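Long-range contacts in p800 reaction center core protein (Heliobacterium modesticaldum, PDB 5V8K), which forms, as a homodimer, the pigment-binding core of the heliobacterial photosynthetic reaction center, carrying bacteriochlorophylls g and g' and a [4Fe-4S] cluster: residues L211-F215 with M270-W275; I276-F280 with F441-I445; A384-L389 with Q450-A455. All blocks are in the same frame, centred on the assembly; numbering follows the deposited sequence.

Overall arrangement
All three contacts are buried antiparallel helix packings; none lies at the surface. Interactions 1 and 2 use consecutive turns of helix 258-291: residues 270-275 pack on helix 200-224, residues 276-280 on helix 437-447. Interaction 3 joins the following helix 449-459 to helix 376-401. In the layout of type I reaction centers, interaction 1 lies within the antenna domain, interaction 2 links it to the electron-transfer domain, and interaction 3 lies within the latter. Interactions 1 and 3 touch, as Trp275 meets Leu389 and Ile272 meets Val451 and Ile452. The first two are apolar and rich in phenylalanine; interaction 3 adds a water bridge and a water-ligated magnesium.

Interaction 1: L211-F215 with M270-W275. With GBF (Bacteriochlorophyll g), chain V.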
loop_
_atom_site.group_PDB
_atom_site.type_symbol
_atom_site.label_atom_id
_atom_site.label_comp_id
_atom_site.label_asym_id
_atom_site.label_seq_id
_atom_site.Cartn_x
_atom_site.Cartn_y
_atom_site.Cartn_z
ATOM N N LEU A 211 -2.644 31.793 -4.273
ATOM C CA LEU A 211 -1.679 31.427 -3.240
ATOM C C LEU A 211 -0.898 30.173 -3.641
ATOM O O LEU A 211 0.317 30.082 -3.411
ATOM C CB LEU A 211 -2.391 31.233 -1.904
ATOM C CG LEU A 211 -1.471 31.003 -0.712
ATOM C CD1 LEU A 211 -0.787 32.301 -0.353
ATOM C CD2 LEU A 211 -2.270 30.475 0.448
ATOM N N ALA A 212 -1.575 29.208 -4.278
ATOM C CA ALA A 212 -0.904 27.985 -4.713
ATOM C C ALA A 212 0.205 28.304 -5.703
ATOM O O ALA A 212 1.297 27.736 -5.638
ATOM C CB ALA A 212 -1.911 27.020 -5.341
ATOM N N PHE A 213 -0.064 29.220 -6.625
ATOM C CA PHE A 213 0.944 29.646 -7.578
ATOM C C PHE A 213 2.093 30.380 -6.893
ATOM O O PHE A 213 3.255 30.207 -7.280
ATOM C CB PHE A 213 0.308 30.516 -8.649
ATOM C CG PHE A 213 1.272 30.956 -9.666
ATOM C CD1 PHE A 213 1.635 30.128 -10.719
ATOM C CD2 PHE A 213 1.870 32.170 -9.540
ATOM C CE1 PHE A 213 2.569 30.559 -11.645
ATOM C CE2 PHE A 213 2.807 32.594 -10.424
ATOM C CZ PHE A 213 3.174 31.810 -11.469
ATOM N N HIS A 214 1.792 31.196 -5.877
ATOM C CA HIS A 214 2.841 31.802 -5.055
ATOM C C HIS A 214 3.700 30.725 -4.401
ATOM O O HIS A 214 4.927 30.801 -4.411
ATOM C CB HIS A 214 2.204 32.702 -3.994
ATOM C CG HIS A 214 1.765 34.047 -4.489
ATOM N ND1 HIS A 214 2.406 34.722 -5.506
ATOM C CD2 HIS A 214 0.749 34.853 -4.087
ATOM C CE1 HIS A 214 1.806 35.886 -5.708
ATOM N NE2 HIS A 214 0.804 35.995 -4.854
ATOM N N PHE A 215 3.063 29.698 -3.838
ATOM C CA PHE A 215 3.814 28.599 -3.240
ATOM C C PHE A 215 4.807 27.999 -4.224
ATOM O O PHE A 215 5.965 27.724 -3.874
ATOM C CB PHE A 215 2.874 27.492 -2.754
ATOM C CG PHE A 215 2.344 27.665 -1.381
ATOM C CD1 PHE A 215 3.161 27.425 -0.278
ATOM C CD2 PHE A 215 1.016 27.978 -1.169
ATOM C CE1 PHE A 215 2.673 27.529 0.994
ATOM C CE2 PHE A 215 0.514 28.090 0.106
ATOM C CZ PHE A 215 1.331 27.872 1.192
ATOM N N MET A 270 1.920 22.207 0.738
ATOM C CA MET A 270 0.854 23.161 1.066
ATOM C C MET A 270 0.337 23.813 -0.225
ATOM O O MET A 270 -0.803 24.162 -0.347
ATOM C CB MET A 270 1.255 24.282 2.075
ATOM C CG MET A 270 1.555 23.820 3.476
ATOM S SD MET A 270 0.053 23.365 4.310
ATOM C CE MET A 270 0.395 23.840 5.971
ATOM N N GLY A 271 1.237 24.079 -1.139
ATOM C CA GLY A 271 0.831 24.661 -2.410
ATOM C C GLY A 271 -0.093 23.737 -3.191
ATOM O O GLY A 271 -1.120 24.167 -3.712
ATOM N N ILE A 272 0.229 22.450 -3.232
ATOM C CA ILE A 272 -0.635 21.492 -3.915
ATOM C C ILE A 272 -2.002 21.475 -3.246
ATOM O O ILE A 272 -3.049 21.401 -3.906
ATOM C CB ILE A 272 -0.010 20.090 -3.901
ATOM C CG1 ILE A 272 1.258 20.035 -4.778
ATOM C CG2 ILE A 272 -1.015 19.030 -4.331
ATOM C CD1 ILE A 272 1.067 20.308 -6.220
ATOM N N MET A 273 -1.973 21.516 -1.924
ATOM C CA MET A 273 -3.213 21.459 -1.129
ATOM C C MET A 273 -4.114 22.709 -1.418
ATOM O O MET A 273 -5.321 22.617 -1.530
ATOM C CB MET A 273 -3.006 21.258 0.412
ATOM C CG MET A 273 -2.499 19.905 0.868
ATOM S SD MET A 273 -1.731 19.950 2.476
ATOM C CE MET A 273 -3.082 20.281 3.566
ATOM N N PHE A 274 -3.524 23.881 -1.518
ATOM C CA PHE A 274 -4.313 25.081 -1.809
ATOM C C PHE A 274 -4.777 25.109 -3.266
ATOM O O PHE A 274 -5.848 25.642 -3.559
ATOM C CB PHE A 274 -3.524 26.350 -1.488
ATOM C CG PHE A 274 -3.616 26.779 -0.045
ATOM C CD1 PHE A 274 -4.709 27.497 0.389
ATOM C CD2 PHE A 274 -2.619 26.457 0.870
ATOM C CE1 PHE A 274 -4.816 27.886 1.716
ATOM C CE2 PHE A 274 -2.733 26.839 2.187
ATOM C CZ PHE A 274 -3.830 27.561 2.608
ATOM N N TRP A 275 -3.984 24.561 -4.187
ATOM C CA TRP A 275 -4.386 24.487 -5.586
ATOM C C TRP A 275 -5.644 23.640 -5.725
ATOM O O TRP A 275 -6.633 24.055 -6.326
ATOM C CB TRP A 275 -3.233 23.890 -6.407
ATOM C CG TRP A 275 -3.408 23.759 -7.891
ATOM C CD1 TRP A 275 -4.033 24.626 -8.745
ATOM C CD2 TRP A 275 -2.914 22.683 -8.699
ATOM N NE1 TRP A 275 -3.961 24.143 -10.047
ATOM C CE2 TRP A 275 -3.266 22.954 -10.035
ATOM C CE3 TRP A 275 -2.207 21.512 -8.415
ATOM C CZ2 TRP A 275 -2.933 22.083 -11.083
ATOM C CZ3 TRP A 275 -1.891 20.658 -9.435
ATOM C CH2 TRP A 275 -2.250 20.946 -10.763
HETATM MG MG GBF V . 5.807 30.231 4.091
HETATM C CHA GBF V . 8.958 30.883 5.517
HETATM C CHB GBF V . 5.064 28.395 6.749
HETATM C CHC GBF V . 2.592 30.473 2.977
HETATM C CHD GBF V . 6.686 32.808 1.713
HETATM N NA GBF V . 6.789 29.720 5.763
HETATM C C1A GBF V . 8.018 29.963 6.238
HETATM C C2A GBF V . 8.476 29.317 7.535
HETATM C C3A GBF V . 7.296 28.377 7.745
HETATM C C4A GBF V . 6.328 28.859 6.683
HETATM C CMA GBF V . 7.607 26.919 7.490
HETATM C CAA GBF V . 8.717 30.218 8.759
HETATM C CBA GBF V . 7.496 31.004 9.224
HETATM C CGA GBF V . 7.365 32.305 8.507
HETATM O O1A GBF V . 8.366 32.918 8.182
HETATM O O2A GBF V . 6.051 32.810 8.158
HETATM N NB GBF V . 4.050 29.549 4.821
HETATM C C1B GBF V . 3.909 28.720 5.860
HETATM C C2B GBF V . 2.560 28.343 5.923
HETATM C C3B GBF V . 1.901 28.953 4.871
HETATM C C4B GBF V . 2.878 29.684 4.195
HETATM C CMB GBF V . 1.932 27.443 6.955
HETATM C CAB GBF V . 0.460 28.854 4.510
HETATM C CBB GBF V . -0.463 28.029 4.962
HETATM N NC GBF V . 4.897 31.350 2.643
HETATM C C1C GBF V . 3.607 31.324 2.323
HETATM C C2C GBF V . 2.968 32.130 1.245
HETATM C C3C GBF V . 4.258 32.770 1.026
HETATM C C4C GBF V . 5.320 32.296 1.788
HETATM C CMC GBF V . 2.628 31.148 0.122
HETATM C CAC GBF V . 4.444 33.830 0.024
HETATM C CBC GBF V . 3.284 34.333 -0.805
HETATM N ND GBF V . 7.293 31.547 3.651
HETATM C C1D GBF V . 7.654 32.436 2.739
HETATM C C2D GBF V . 9.114 33.098 2.647
HETATM C C3D GBF V . 9.466 32.374 3.792
HETATM C C4D GBF V . 8.468 31.525 4.383
HETATM C CMD GBF V . 9.771 34.084 1.724
HETATM C CAD GBF V . 10.687 32.219 4.629
HETATM O OBD GBF V . 11.849 32.765 4.654
HETATM C CBD GBF V . 10.323 31.383 5.815
HETATM C CGD GBF V . 11.277 30.261 6.051
HETATM O O1D GBF V . 11.622 29.488 5.193
HETATM O O2D GBF V . 11.801 30.043 7.364
HETATM C CED GBF V . 12.707 28.962 7.583
HETATM C C1 GBF V . 5.953 34.159 7.684
HETATM C C2 GBF V . 4.511 34.586 7.442
HETATM C C3 GBF V . 3.859 34.245 6.315
HETATM C C4 GBF V . 4.585 33.450 5.272
HETATM C C5 GBF V . 2.425 34.654 6.023
HETATM C C6 GBF V . 1.554 34.847 7.269
HETATM C C7 GBF V . 0.279 35.610 6.947
HETATM C C8 GBF V . -0.806 35.550 7.745
HETATM C C9 GBF V . -0.790 34.713 8.981
HETATM C C10 GBF V . -2.060 36.330 7.443
HETATM C C11 GBF V . -2.794 35.692 6.284
HETATM C C12 GBF V . -3.547 36.780 5.574
HETATM C C13 GBF V . -3.982 36.615 4.322
HETATM C C14 GBF V . -3.745 35.319 3.583
HETATM C C15 GBF V . -4.747 37.742 3.668
#
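Rotamers sort the side chains here into those that fill the interface and those that leave it. The two helices run antiparallel, at 158° between their directions, and their axes come within 8.0 Å. Such proximity depends on small residues: Ala212 and Gly271 bring their CA atoms to 4.4 Å, Ala212 CB sits 3.4 Å from Gly271 O and 3.6 Å from Trp275 CB, and a CB on Gly271 would clash with Phe215 CB. Phe215 and Phe274, both with chi1 in m, lay their rings nearly parallel (20°) but slid apart, with centroids 5.8 Å apart and barely overlapping. Leu211, in the t,p rotamer, turns CD2 onto the face of the Phe274 ring, 3.7 Å from its centroid, a CH-pi contact almost on the ring normal. As in other type I reaction centers, these neighbouring antenna helices support pigments: bacteriochlorophyll g (chain V) places CMC over one face of Phe215, whose opposite face covers the backbone Met270 O and Gly271 N. Phe215 CZ lies 3.4 Å from the pigment's CHC, and Leu211 CD1 3.6 Å from its CMC. Met270 touches Phe215 CZ through CB at 3.7 Å; its m,m rotamer takes the chain end away, and the side chain borders another bacteriochlorophyll g. Trp275, with chi1 in t, turns the end of its indole away from helix 200-224, onto Leu389, Met393 and Met396 of helix 376-401.

Interaction 2: I276-F280 with F441-I445; sequences IGGVF and FYLAI. With GBF (Bacteriochlorophyll g), chain B.
Both segments are regular alpha-helix, phi/psi near -64/-41, with Phe280 N hydrogen-bonded to Ile276 O (2.9 Å) and Ile445 N to Phe441 O (3.1 Å). They run antiparallel at 164°, with the axes 10.0 Å apart at closest approach; Ile276 faces Ala444 (CA atoms 6.9 Å apart) and Phe280 faces Phe441 (6.2 Å). Ile276, in the m,t rotamer, is the most deeply covered residue: its CG2 packs 3.7 Å from Phe441 CD1, 3.7 Å from Ile445 CD1 and 3.9 Å from Ala444 CB, Ile445 being m,m. Phe280 and Phe441 both take chi1 in t. Their rings meet obliquely, planes at 56° and centroids 5.4 Å apart, and Phe280 CB lies 3.7 Å from Phe441 CD1. Bacteriochlorophyll g (chain B) sets its CMD over a face of each ring, 3.5 Å from Phe441 CE2, while its C3D is 3.5 Å from Phe280 CE2. Gly277 is needed beside it, since a CB there would collide with CMC. This apolar, pigment-lined packing joins the antenna and electron-transfer domains. Met399 of helix 376-401 touches both phenylalanines, helix 575-599 packs on Tyr442 and Ile445, and Tyr442 also meets Tyr542 of the second subunit.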
loop_
_atom_site.group_PDB
_atom_site.type_symbol
_atom_site.label_atom_id
_atom_site.label_comp_id
_atom_site.label_asym_id
_atom_site.label_seq_id
_atom_site.Cartn_x
_atom_site.Cartn_y
_atom_site.Cartn_z
ATOM N N ILE A 276 -5.618 22.447 -5.139
ATOM C CA ILE A 276 -6.717 21.517 -5.315
ATOM C C ILE A 276 -7.916 21.961 -4.500
ATOM O O ILE A 276 -9.042 21.936 -4.989
ATOM C CB ILE A 276 -6.259 20.095 -4.963
ATOM C CG1 ILE A 276 -5.220 19.642 -5.992
ATOM C CG2 ILE A 276 -7.455 19.143 -4.903
ATOM C CD1 ILE A 276 -4.438 18.407 -5.621
ATOM N N GLY A 277 -7.698 22.392 -3.252
ATOM C CA GLY A 277 -8.802 22.906 -2.459
ATOM C C GLY A 277 -9.376 24.194 -3.000
ATOM O O GLY A 277 -10.580 24.429 -2.902
ATOM N N GLY A 278 -8.539 25.049 -3.577
ATOM C CA GLY A 278 -9.065 26.251 -4.202
ATOM C C GLY A 278 -9.939 25.940 -5.398
ATOM O O GLY A 278 -11.009 26.538 -5.581
ATOM N N VAL A 279 -9.493 25.009 -6.241
ATOM C CA VAL A 279 -10.296 24.604 -7.391
ATOM C C VAL A 279 -11.596 23.952 -6.928
ATOM O O VAL A 279 -12.656 24.161 -7.531
ATOM C CB VAL A 279 -9.467 23.684 -8.312
ATOM C CG1 VAL A 279 -10.330 23.055 -9.416
ATOM C CG2 VAL A 279 -8.345 24.509 -8.940
ATOM N N PHE A 280 -11.546 23.167 -5.847
ATOM C CA PHE A 280 -12.777 22.600 -5.307
ATOM C C PHE A 280 -13.781 23.698 -4.943
ATOM O O PHE A 280 -14.972 23.581 -5.245
ATOM C CB PHE A 280 -12.477 21.726 -4.089
ATOM C CG PHE A 280 -13.677 21.548 -3.191
ATOM C CD1 PHE A 280 -14.662 20.623 -3.493
ATOM C CD2 PHE A 280 -13.836 22.352 -2.082
ATOM C CE1 PHE A 280 -15.781 20.491 -2.685
ATOM C CE2 PHE A 280 -14.945 22.228 -1.275
ATOM C CZ PHE A 280 -15.924 21.299 -1.576
ATOM N N PHE A 441 -12.561 15.794 -5.804
ATOM C CA PHE A 441 -11.594 16.498 -4.968
ATOM C C PHE A 441 -10.642 15.524 -4.284
ATOM O O PHE A 441 -9.423 15.691 -4.348
ATOM C CB PHE A 441 -12.310 17.362 -3.931
ATOM C CG PHE A 441 -11.419 17.756 -2.780
ATOM C CD1 PHE A 441 -10.520 18.779 -2.920
ATOM C CD2 PHE A 441 -11.449 17.049 -1.605
ATOM C CE1 PHE A 441 -9.678 19.135 -1.891
ATOM C CE2 PHE A 441 -10.587 17.374 -0.533
ATOM C CZ PHE A 441 -9.698 18.428 -0.674
ATOM N N TYR A 442 -11.179 14.495 -3.616
ATOM C CA TYR A 442 -10.314 13.511 -2.968
ATOM C C TYR A 442 -9.381 12.873 -3.978
ATOM O O TYR A 442 -8.210 12.606 -3.668
ATOM C CB TYR A 442 -11.125 12.414 -2.273
ATOM C CG TYR A 442 -12.116 12.867 -1.259
ATOM C CD1 TYR A 442 -11.786 13.802 -0.289
ATOM C CD2 TYR A 442 -13.406 12.369 -1.266
ATOM C CE1 TYR A 442 -12.705 14.230 0.612
ATOM C CE2 TYR A 442 -14.360 12.792 -0.330
ATOM C CZ TYR A 442 -13.988 13.725 0.627
ATOM O OH TYR A 442 -14.918 14.219 1.550
ATOM N N LEU A 443 -9.908 12.538 -5.177
ATOM C CA LEU A 443 -9.097 11.819 -6.136
ATOM C C LEU A 443 -7.947 12.696 -6.612
ATOM O O LEU A 443 -6.841 12.207 -6.847
ATOM C CB LEU A 443 -9.980 11.341 -7.322
ATOM C CG LEU A 443 -9.386 10.412 -8.376
ATOM C CD1 LEU A 443 -8.841 9.122 -7.719
ATOM C CD2 LEU A 443 -10.362 10.037 -9.494
ATOM N N ALA A 444 -8.181 13.998 -6.755
ATOM C CA ALA A 444 -7.078 14.872 -7.134
ATOM C C ALA A 444 -6.005 14.908 -6.040
ATOM O O ALA A 444 -4.801 14.894 -6.337
ATOM C CB ALA A 444 -7.597 16.262 -7.465
ATOM N N ILE A 445 -6.418 14.883 -4.766
ATOM C CA ILE A 445 -5.456 14.804 -3.666
ATOM C C ILE A 445 -4.596 13.550 -3.798
ATOM O O ILE A 445 -3.377 13.598 -3.631
ATOM C CB ILE A 445 -6.180 14.837 -2.307
ATOM C CG1 ILE A 445 -6.928 16.185 -2.090
ATOM C CG2 ILE A 445 -5.191 14.552 -1.180
ATOM C CD1 ILE A 445 -5.991 17.416 -1.938
HETATM MG MG GBF B . -12.385 24.846 2.542
HETATM C CHA GBF B . -15.406 23.118 3.164
HETATM C CHB GBF B . -13.602 27.408 4.256
HETATM C CHC GBF B . -9.130 26.040 2.555
HETATM C CHD GBF B . -11.182 21.747 1.232
HETATM N NA GBF B . -14.146 25.232 3.395
HETATM C C1A GBF B . -15.231 24.510 3.686
HETATM C C2A GBF B . -16.420 25.212 4.287
HETATM C C3A GBF B . -15.898 26.648 4.309
HETATM C C4A GBF B . -14.455 26.401 3.980
HETATM C CMA GBF B . -16.545 27.539 3.254
HETATM C CAA GBF B . -16.883 24.757 5.668
HETATM C CBA GBF B . -15.743 24.736 6.675
HETATM C CGA GBF B . -16.268 24.652 8.092
HETATM O O1A GBF B . -17.424 24.952 8.346
HETATM O O2A GBF B . -15.273 24.837 9.121
HETATM N NB GBF B . -11.499 26.496 3.354
HETATM C C1B GBF B . -12.161 27.516 3.946
HETATM C C2B GBF B . -11.286 28.579 4.175
HETATM C C3B GBF B . -10.027 28.171 3.706
HETATM C C4B GBF B . -10.218 26.868 3.185
HETATM C CMB GBF B . -11.676 29.874 4.859
HETATM C CAB GBF B . -8.742 28.931 3.704
HETATM C CBB GBF B . -8.520 30.226 3.939
HETATM N NC GBF B . -10.585 24.080 1.921
HETATM C C1C GBF B . -9.383 24.647 2.071
HETATM C C2C GBF B . -8.089 23.962 1.805
HETATM C C3C GBF B . -8.839 22.744 1.478
HETATM C C4C GBF B . -10.225 22.842 1.507
HETATM C CMC GBF B . -7.463 24.648 0.603
HETATM C CAC GBF B . -8.195 21.466 1.098
HETATM C CBC GBF B . -6.709 21.260 1.002
HETATM N ND GBF B . -12.977 22.935 2.288
HETATM C C1D GBF B . -12.572 21.826 1.701
HETATM C C2D GBF B . -13.493 20.531 1.488
HETATM C C3D GBF B . -14.530 21.227 2.088
HETATM C C4D GBF B . -14.273 22.556 2.551
HETATM C CMD GBF B . -13.302 19.194 0.833
HETATM C CAD GBF B . -15.863 20.866 2.617
HETATM O OBD GBF B . -16.700 19.975 2.309
HETATM C CBD GBF B . -16.455 22.079 3.270
HETATM C CGD GBF B . -17.609 22.548 2.482
HETATM O O1D GBF B . -18.769 22.361 2.790
HETATM O O2D GBF B . -17.314 23.305 1.312
HETATM C CED GBF B . -18.331 23.368 0.338
HETATM C C1 GBF B . -15.423 24.244 10.408
HETATM C C2 GBF B . -14.201 24.565 11.229
HETATM C C3 GBF B . -14.172 25.586 12.107
HETATM C C4 GBF B . -15.398 26.455 12.317
HETATM C C5 GBF B . -12.876 25.810 12.867
HETATM C C6 GBF B . -13.130 26.394 14.249
HETATM C C7 GBF B . -11.893 26.245 15.107
HETATM C C8 GBF B . -11.920 25.767 16.371
HETATM C C9 GBF B . -13.211 25.362 17.029
HETATM C C10 GBF B . -10.659 25.656 17.201
HETATM C C11 GBF B . -9.527 24.964 16.453
HETATM C C12 GBF B . -8.197 25.538 16.896
HETATM C C13 GBF B . -7.066 24.986 16.445
HETATM C C14 GBF B . -7.165 23.815 15.517
HETATM C C15 GBF B . -5.713 25.522 16.856
#

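Interaction 3: A384-L389 with Q450-A455. With GBF (Bacteriochlorophyll g), chain D.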
loop_
_atom_site.group_PDB
_atom_site.type_symbol
_atom_site.label_atom_id
_atom_site.label_comp_id
_atom_site.label_asym_id
_atom_site.label_seq_id
_atom_site.Cartn_x
_atom_site.Cartn_y
_atom_site.Cartn_z
ATOM N N ALA A 384 8.144 13.515 -15.755
ATOM C CA ALA A 384 7.304 12.795 -14.806
ATOM C C ALA A 384 6.463 13.767 -13.962
ATOM O O ALA A 384 5.297 13.501 -13.656
ATOM C CB ALA A 384 8.177 11.909 -13.917
ATOM N N ILE A 385 7.047 14.900 -13.595
ATOM C CA ILE A 385 6.359 15.935 -12.846
ATOM C C ILE A 385 5.318 16.640 -13.712
ATOM O O ILE A 385 4.179 16.855 -13.289
ATOM C CB ILE A 385 7.398 16.924 -12.285
ATOM C CG1 ILE A 385 8.244 16.198 -11.261
ATOM C CG2 ILE A 385 6.754 18.177 -11.676
ATOM C CD1 ILE A 385 9.497 16.949 -10.874
ATOM N N ALA A 386 5.703 17.075 -14.902
ATOM C CA ALA A 386 4.720 17.616 -15.844
ATOM C C ALA A 386 3.554 16.645 -16.059
ATOM O O ALA A 386 2.381 17.031 -16.003
ATOM C CB ALA A 386 5.396 17.927 -17.165
ATOM N N GLY A 387 3.862 15.376 -16.297
ATOM C CA GLY A 387 2.797 14.384 -16.457
ATOM C C GLY A 387 1.944 14.231 -15.206
ATOM O O GLY A 387 0.720 14.071 -15.289
ATOM N N GLY A 388 2.586 14.239 -14.030
ATOM C CA GLY A 388 1.834 14.156 -12.788
ATOM C C GLY A 388 0.897 15.335 -12.607
ATOM O O GLY A 388 -0.229 15.180 -12.129
ATOM N N LEU A 389 1.321 16.514 -13.049
ATOM C CA LEU A 389 0.459 17.685 -12.990
ATOM C C LEU A 389 -0.787 17.525 -13.855
ATOM O O LEU A 389 -1.896 17.859 -13.428
ATOM C CB LEU A 389 1.249 18.934 -13.401
ATOM C CG LEU A 389 2.152 19.487 -12.300
ATOM C CD1 LEU A 389 3.063 20.516 -12.925
ATOM C CD2 LEU A 389 1.360 20.105 -11.153
ATOM N N GLN A 450 1.678 11.973 -7.592
ATOM C CA GLN A 450 2.517 11.873 -8.780
ATOM C C GLN A 450 3.250 13.163 -9.123
ATOM O O GLN A 450 4.110 13.155 -10.016
ATOM C CB GLN A 450 1.646 11.434 -9.972
ATOM C CG GLN A 450 1.158 10.038 -9.845
ATOM C CD GLN A 450 2.271 9.148 -9.426
ATOM O OE1 GLN A 450 2.369 8.767 -8.269
ATOM N NE2 GLN A 450 3.182 8.880 -10.354
ATOM N N VAL A 451 2.919 14.261 -8.458
ATOM C CA VAL A 451 3.707 15.489 -8.521
ATOM C C VAL A 451 4.702 15.555 -7.358
ATOM O O VAL A 451 5.902 15.766 -7.553
ATOM C CB VAL A 451 2.769 16.720 -8.523
ATOM C CG1 VAL A 451 3.558 17.994 -8.549
ATOM C CG2 VAL A 451 1.775 16.658 -9.702
ATOM N N ILE A 452 4.212 15.317 -6.140
ATOM C CA ILE A 452 5.015 15.520 -4.948
ATOM C C ILE A 452 6.185 14.537 -4.893
ATOM O O ILE A 452 7.312 14.921 -4.588
ATOM C CB ILE A 452 4.122 15.431 -3.696
ATOM C CG1 ILE A 452 3.156 16.623 -3.705
ATOM C CG2 ILE A 452 4.961 15.478 -2.390
ATOM C CD1 ILE A 452 1.946 16.464 -2.777
ATOM N N ALA A 453 5.941 13.260 -5.184
ATOM C CA ALA A 453 7.000 12.278 -4.964
ATOM C C ALA A 453 8.155 12.461 -5.938
ATOM O O ALA A 453 9.304 12.631 -5.480
ATOM C CB ALA A 453 6.426 10.865 -5.029
ATOM N N PRO A 454 7.951 12.490 -7.247
ATOM C CA PRO A 454 9.086 12.741 -8.138
ATOM C C PRO A 454 9.783 14.071 -7.880
ATOM O O PRO A 454 10.995 14.184 -8.080
ATOM C CB PRO A 454 8.439 12.726 -9.543
ATOM C CG PRO A 454 7.108 12.256 -9.351
ATOM C CD PRO A 454 6.678 12.386 -8.001
ATOM N N ALA A 455 9.024 15.114 -7.555
ATOM C CA ALA A 455 9.631 16.395 -7.236
ATOM C C ALA A 455 10.559 16.260 -6.031
ATOM O O ALA A 455 11.701 16.717 -6.069
ATOM C CB ALA A 455 8.558 17.433 -6.972
HETATM MG MG GBF D . 2.539 4.721 -8.207
HETATM C CHA GBF D . 4.520 2.108 -6.957
HETATM C CHB GBF D . 4.182 4.475 -11.066
HETATM C CHC GBF D . -0.069 6.543 -9.560
HETATM C CHD GBF D . 0.621 4.515 -5.227
HETATM N NA GBF D . 4.098 3.638 -8.854
HETATM C C1A GBF D . 4.936 2.758 -8.231
HETATM C C2A GBF D . 6.184 2.255 -8.938
HETATM C C3A GBF D . 6.021 3.010 -10.262
HETATM C C4A GBF D . 4.698 3.783 -10.032
HETATM C CMA GBF D . 7.210 3.929 -10.451
HETATM C CAA GBF D . 6.404 0.758 -9.203
HETATM C CBA GBF D . 7.838 0.523 -9.679
HETATM C CGA GBF D . 7.829 0.224 -11.177
HETATM O O1A GBF D . 6.806 0.151 -11.862
HETATM O O2A GBF D . 9.096 -0.104 -11.762
HETATM N NB GBF D . 2.093 5.343 -10.080
HETATM C C1B GBF D . 2.931 5.277 -11.131
HETATM C C2B GBF D . 2.371 5.984 -12.215
HETATM C C3B GBF D . 1.180 6.536 -11.749
HETATM C C4B GBF D . 1.065 6.137 -10.406
HETATM C CMB GBF D . 3.002 6.129 -13.558
HETATM C CAB GBF D . 0.233 7.432 -12.430
HETATM C CBB GBF D . 0.418 8.079 -13.524
HETATM N NC GBF D . 0.642 5.265 -7.585
HETATM C C1C GBF D . -0.188 6.126 -8.164
HETATM C C2C GBF D . -1.383 6.793 -7.530
HETATM C C3C GBF D . -1.023 6.119 -6.265
HETATM C C4C GBF D . 0.097 5.303 -6.328
HETATM C CMC GBF D . -1.330 8.300 -7.568
HETATM C CAC GBF D . -1.772 6.288 -5.006
HETATM C CBC GBF D . -3.054 7.126 -4.808
HETATM N ND GBF D . 2.526 3.727 -6.494
HETATM C C1D GBF D . 1.762 3.617 -5.431
HETATM C C2D GBF D . 1.965 2.467 -4.368
HETATM C C3D GBF D . 3.069 2.023 -5.102
HETATM C C4D GBF D . 3.418 2.702 -6.294
HETATM C CMD GBF D . 1.231 2.138 -3.114
HETATM C CAD GBF D . 4.151 1.051 -4.902
HETATM O OBD GBF D . 4.217 0.002 -4.156
HETATM C CBD GBF D . 5.086 1.062 -6.082
HETATM C CGD GBF D . 6.498 1.293 -5.589
HETATM O O1D GBF D . 7.106 2.362 -5.623
HETATM O O2D GBF D . 7.170 0.179 -4.959
HETATM C CED GBF D . 8.412 0.399 -4.311
HETATM C C1 GBF D . 9.180 -0.465 -13.133
HETATM C C2 GBF D . 8.775 -1.890 -13.315
HETATM C C3 GBF D . 9.695 -2.847 -13.504
HETATM C C4 GBF D . 11.156 -2.496 -13.461
HETATM C C5 GBF D . 9.261 -4.271 -13.701
HETATM C C6 GBF D . 9.525 -4.793 -15.122
HETATM C C7 GBF D . 8.581 -4.121 -16.106
HETATM C C8 GBF D . 7.850 -4.773 -17.023
HETATM C C9 GBF D . 7.846 -6.251 -17.131
HETATM C C10 GBF D . 6.925 -4.001 -17.923
HETATM C C11 GBF D . 5.764 -3.582 -17.040
HETATM C C12 GBF D . 4.972 -4.816 -16.733
HETATM C C13 GBF D . 4.483 -5.088 -15.524
HETATM C C14 GBF D . 3.702 -6.337 -15.385
HETATM C C15 GBF D . 4.704 -4.232 -14.339
HETATM O O HOH W 1 4.623 11.468 -12.112
HETATM O O HOH W 2 3.807 6.839 -7.456
#
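Ile385 and Val451 give up the most surface to this antiparallel pairing (165°, axes 8.1 Å apart), followed by Gly388. Val451 presses CG2 onto the opposing backbone, 3.3 Å from Gly388 C and 3.4 Å from Leu389 N, and meets Leu389 CD2 at 3.8 Å. Ile385, extended in the m,t rotamer, reaches along helix 449-459: CG1 is 3.9 Å from Pro454 CB, and CD1 3.7 Å from Ala455 CA. Gly388 allows the close approach, its CA 3.7 Å from Gln450 O, where a CB would clash. That carbonyl stands at a proline kink: Pro454 N has no hydrogen to return to it. Water 1 donates instead to Gln450 O (2.7 Å) and Ala384 O (2.6 Å), bridging the helices. The Gln450 side chain leads away to bacteriochlorophyll g (chain D), where OE1 accepts from water 2 at 2.5 Å and that water binds the pigment's MG at 2.6 Å, making Gln450 a second-shell partner. Both helices belong to the electron-transfer domain of the type I fold; Ala384 and Ala453 border a bacteriochlorophyll g', probably of the primary donor. Tyr333 of helix 311-344 packs on Ala384, Gln450 and Pro454, helix 258-291 covers Val451 and Leu389, and helix 575-599 lies against Ile452.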